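Local coordinates for protein pleckstrin homology domain-containing family A member 8 (Homo sapiens, PDB 5KDI) that binds simple glycosphingolipids in a GLTP-fold domain and probably transfers them between membranes, at residues A[145-148]-A[149-152]. The protein carries 2 engineered substitutions. Residues are numbered along the deposited sequence; the frame is centred on the assembly and turned at random.
With 6S8 ((~{Z})-~{N}-[(~{E},2~{S},3~{R})-1-[(2~{R},3~{R},4~{S},5~{R},6~{R})-6-(hydroxymethyl)-3,4,5-tris(oxidanyl)oxan-2-yl]oxy-3-oxidanyl-octadec-4-en-2-yl]octadec-9-enamide), chain C.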
loop_
_atom_site.group_PDB
_atom_site.type_symbol
_atom_site.label_atom_id
_atom_site.label_comp_id
_atom_site.label_asym_id
_atom_site.label_seq_id
_atom_site.Cartn_x
_atom_site.Cartn_y
_atom_site.Cartn_z
ATOM N N PHE A 145 -2.194 12.017 11.674
ATOM C CA PHE A 145 -1.845 12.293 10.286
ATOM C C PHE A 145 -1.288 13.701 10.190
ATOM O O PHE A 145 -0.287 13.954 9.497
ATOM C CB PHE A 145 -3.017 12.181 9.347
ATOM C CG PHE A 145 -2.642 12.556 7.926
ATOM C CD1 PHE A 145 -1.825 11.721 7.171
ATOM C CD2 PHE A 145 -2.977 13.826 7.407
ATOM C CE1 PHE A 145 -1.427 12.137 5.895
ATOM C CE2 PHE A 145 -2.606 14.195 6.144
ATOM C CZ PHE A 145 -1.822 13.365 5.417
ATOM N N ALA A 146 -1.939 14.639 10.833
ATOM C CA ALA A 146 -1.474 16.028 10.745
ATOM C C ALA A 146 -0.030 16.195 11.307
ATOM O O ALA A 146 0.775 16.949 10.757
ATOM C CB ALA A 146 -2.440 16.971 11.481
ATOM N N LEU A 147 0.309 15.405 12.315
ATOM C CA LEU A 147 1.675 15.345 12.855
ATOM C C LEU A 147 2.658 14.791 11.841
ATOM O O LEU A 147 3.705 15.381 11.606
ATOM C CB LEU A 147 1.786 14.551 14.198
ATOM C CG LEU A 147 1.126 15.095 15.474
ATOM C CD1 LEU A 147 1.045 14.046 16.636
ATOM C CD2 LEU A 147 1.908 16.315 16.000
ATOM N N ALA A 148 2.287 13.704 11.193
ATOM C CA ALA A 148 3.103 13.054 10.213
ATOM C C ALA A 148 3.376 14.039 9.054
ATOM O O ALA A 148 4.502 14.149 8.579
ATOM C CB ALA A 148 2.420 11.776 9.681
ATOM N N LEU A 149 2.320 14.748 8.647
ATOM C CA LEU A 149 2.370 15.662 7.515
ATOM C C LEU A 149 3.375 16.791 7.772
ATOM O O LEU A 149 4.141 17.195 6.869
ATOM C CB LEU A 149 0.922 16.166 7.196
ATOM C CG LEU A 149 0.750 17.184 6.089
ATOM C CD1 LEU A 149 1.068 16.479 4.792
ATOM C CD2 LEU A 149 -0.671 17.773 6.099
ATOM N N ARG A 150 3.388 17.302 9.005
ATOM C CA ARG A 150 4.354 18.354 9.357
ATOM C C ARG A 150 5.793 17.920 9.210
ATOM O O ARG A 150 6.677 18.767 9.016
ATOM C CB ARG A 150 4.057 18.894 10.775
ATOM C CG ARG A 150 2.778 19.692 10.855
ATOM C CD ARG A 150 2.386 19.997 12.287
ATOM N NE ARG A 150 1.046 20.562 12.314
ATOM C CZ ARG A 150 0.006 20.020 12.934
ATOM N NH1 ARG A 150 0.136 18.890 13.622
ATOM N NH2 ARG A 150 -1.162 20.627 12.869
ATOM N N ALA A 151 6.021 16.625 9.346
ATOM C CA ALA A 151 7.382 16.005 9.273
ATOM C C ALA A 151 7.681 15.452 7.866
ATOM O O ALA A 151 8.665 14.758 7.673
ATOM C CB ALA A 151 7.546 14.858 10.305
ATOM N N ALA A 152 6.835 15.765 6.902
ATOM C CA ALA A 152 7.028 15.304 5.530
ATOM C C ALA A 152 8.393 15.713 5.005
ATOM O O ALA A 152 8.880 16.853 5.259
ATOM C CB ALA A 152 5.934 15.824 4.618
HETATM C C1 6S8 C . -6.427 1.576 11.726
HETATM C C2 6S8 C . -5.583 2.720 11.211
HETATM N N2 6S8 C . -4.866 2.273 10.025
HETATM C C3 6S8 C . -4.572 3.158 12.309
HETATM O O3 6S8 C . -5.349 3.512 13.473
HETATM C C4 6S8 C . -3.767 4.308 11.827
HETATM C C5 6S8 C . -2.439 4.221 11.724
HETATM C C6 6S8 C . -1.513 5.315 11.269
HETATM C C7 6S8 C . -2.124 6.607 10.788
HETATM C C8 6S8 C . -1.001 7.597 10.924
HETATM C C9 6S8 C . -1.202 8.637 9.884
HETATM C C10 6S8 C . -0.725 8.100 8.560
HETATM C C11 6S8 C . 0.472 8.918 8.041
HETATM C C12 6S8 C . 0.517 8.808 6.527
HETATM C C13 6S8 C . 1.856 8.403 5.929
HETATM C C14 6S8 C . 2.908 9.498 5.866
HETATM C C15 6S8 C . 3.806 9.347 4.628
HETATM C C16 6S8 C . 5.310 9.422 4.825
HETATM C C17 6S8 C . 6.121 10.441 4.010
HETATM C C18 6S8 C . 6.186 10.221 2.506
HETATM C C1A 6S8 C . -6.301 -0.821 11.894
HETATM O O1A 6S8 C . -5.649 0.423 12.041
HETATM C C2A 6S8 C . -5.280 -1.904 11.682
HETATM O O2A 6S8 C . -4.565 -1.618 10.465
HETATM C C3A 6S8 C . -5.914 -3.294 11.710
HETATM O O3A 6S8 C . -4.899 -4.270 11.662
HETATM C C4A 6S8 C . -6.763 -3.438 12.958
HETATM O O4A 6S8 C . -5.948 -3.614 14.115
HETATM O O5A 6S8 C . -9.295 -1.153 14.538
HETATM C C5M 6S8 C . -7.726 -2.272 13.076
HETATM C C6A 6S8 C . -8.555 -2.374 14.329
HETATM O O6A 6S8 C . -6.979 -1.052 13.109
HETATM C CAA 6S8 C . -4.940 2.896 8.858
HETATM O OAA 6S8 C . -5.681 3.844 8.612
HETATM C CAB 6S8 C . -4.070 2.298 7.794
HETATM C CAC 6S8 C . -2.779 3.113 8.099
HETATM C CAD 6S8 C . -2.302 3.741 6.862
HETATM C CAE 6S8 C . -0.947 3.149 6.598
HETATM C CAF 6S8 C . -0.470 3.805 5.310
HETATM C CAG 6S8 C . 0.067 2.747 4.330
HETATM C CAH 6S8 C . 1.302 3.266 3.583
HETATM C CAI 6S8 C . 0.833 4.361 2.671
HETATM C CAJ 6S8 C . 1.522 5.482 2.437
HETATM C CAK 6S8 C . 2.867 5.801 3.007
HETATM C CAL 6S8 C . 3.360 6.828 1.981
HETATM C CAM 6S8 C . 4.865 6.996 1.932
HETATM C CAN 6S8 C . 5.529 5.691 1.608
HETATM C CAO 6S8 C . 6.836 5.948 0.895
HETATM C CAP 6S8 C . 6.692 5.937 -0.602
HETATM C CAQ 6S8 C . 7.702 5.043 -1.246
HETATM C CAR 6S8 C . 7.054 4.428 -2.421
#
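Phe-145 and Leu-149 sit one turn apart near the C-terminal end of helix 139-150, and their side chains lie at a slant to each other. The CB of Leu-149 lies over one face of the phenyl ring, while its CD2 branch comes within 4.1 Å of Phe-145 CE2. With CG anti to the backbone N (chi1 176°), the Phe-145 ring is carried beside its own carbonyl and forward along the helix, towards Leu-149. The opposite edge of the ring, CD1 and CE1, meets the bound glycosphingolipid: CD1 is 3.7 Å from C11 of the sphingoid chain, and C12 lies in the ring plane. Ala-148 adds a small methyl to the same wall, with its CB 3.8 Å from lipid C11, so these two buried residues line the part of the ligand pocket that holds the sphingoid chain.

Away from the lipid, Arg-150 runs back along the helix surface with its chain extended from CG to NE. Its guanidinium is laid with one face over Ala-146 O, and NH1 lies 3.9 Å from the Ala-146 CB methyl and equally far from the CD2 branch tip of Leu-147, which is exposed like Arg-150.

In the backbone, Leu-149 N donates to Phe-145 O at 2.9 Å, and Arg-150 N reaches Ala-146 O at 3.2 Å. Ala-151 N then divides itself between Leu-147 O and Ala-148 O, both weak bonds, as the helix gives way to a turn.

Helix 121-131 packs against this end: Tyr-129 stacks on Phe-145, Leu-125 touches Leu-149 and Ala-152, and Gln-122 NE2 hydrogen-bonds Leu-149 O, joining the helix terminus to its neighbour in the all-helical GLTP fold.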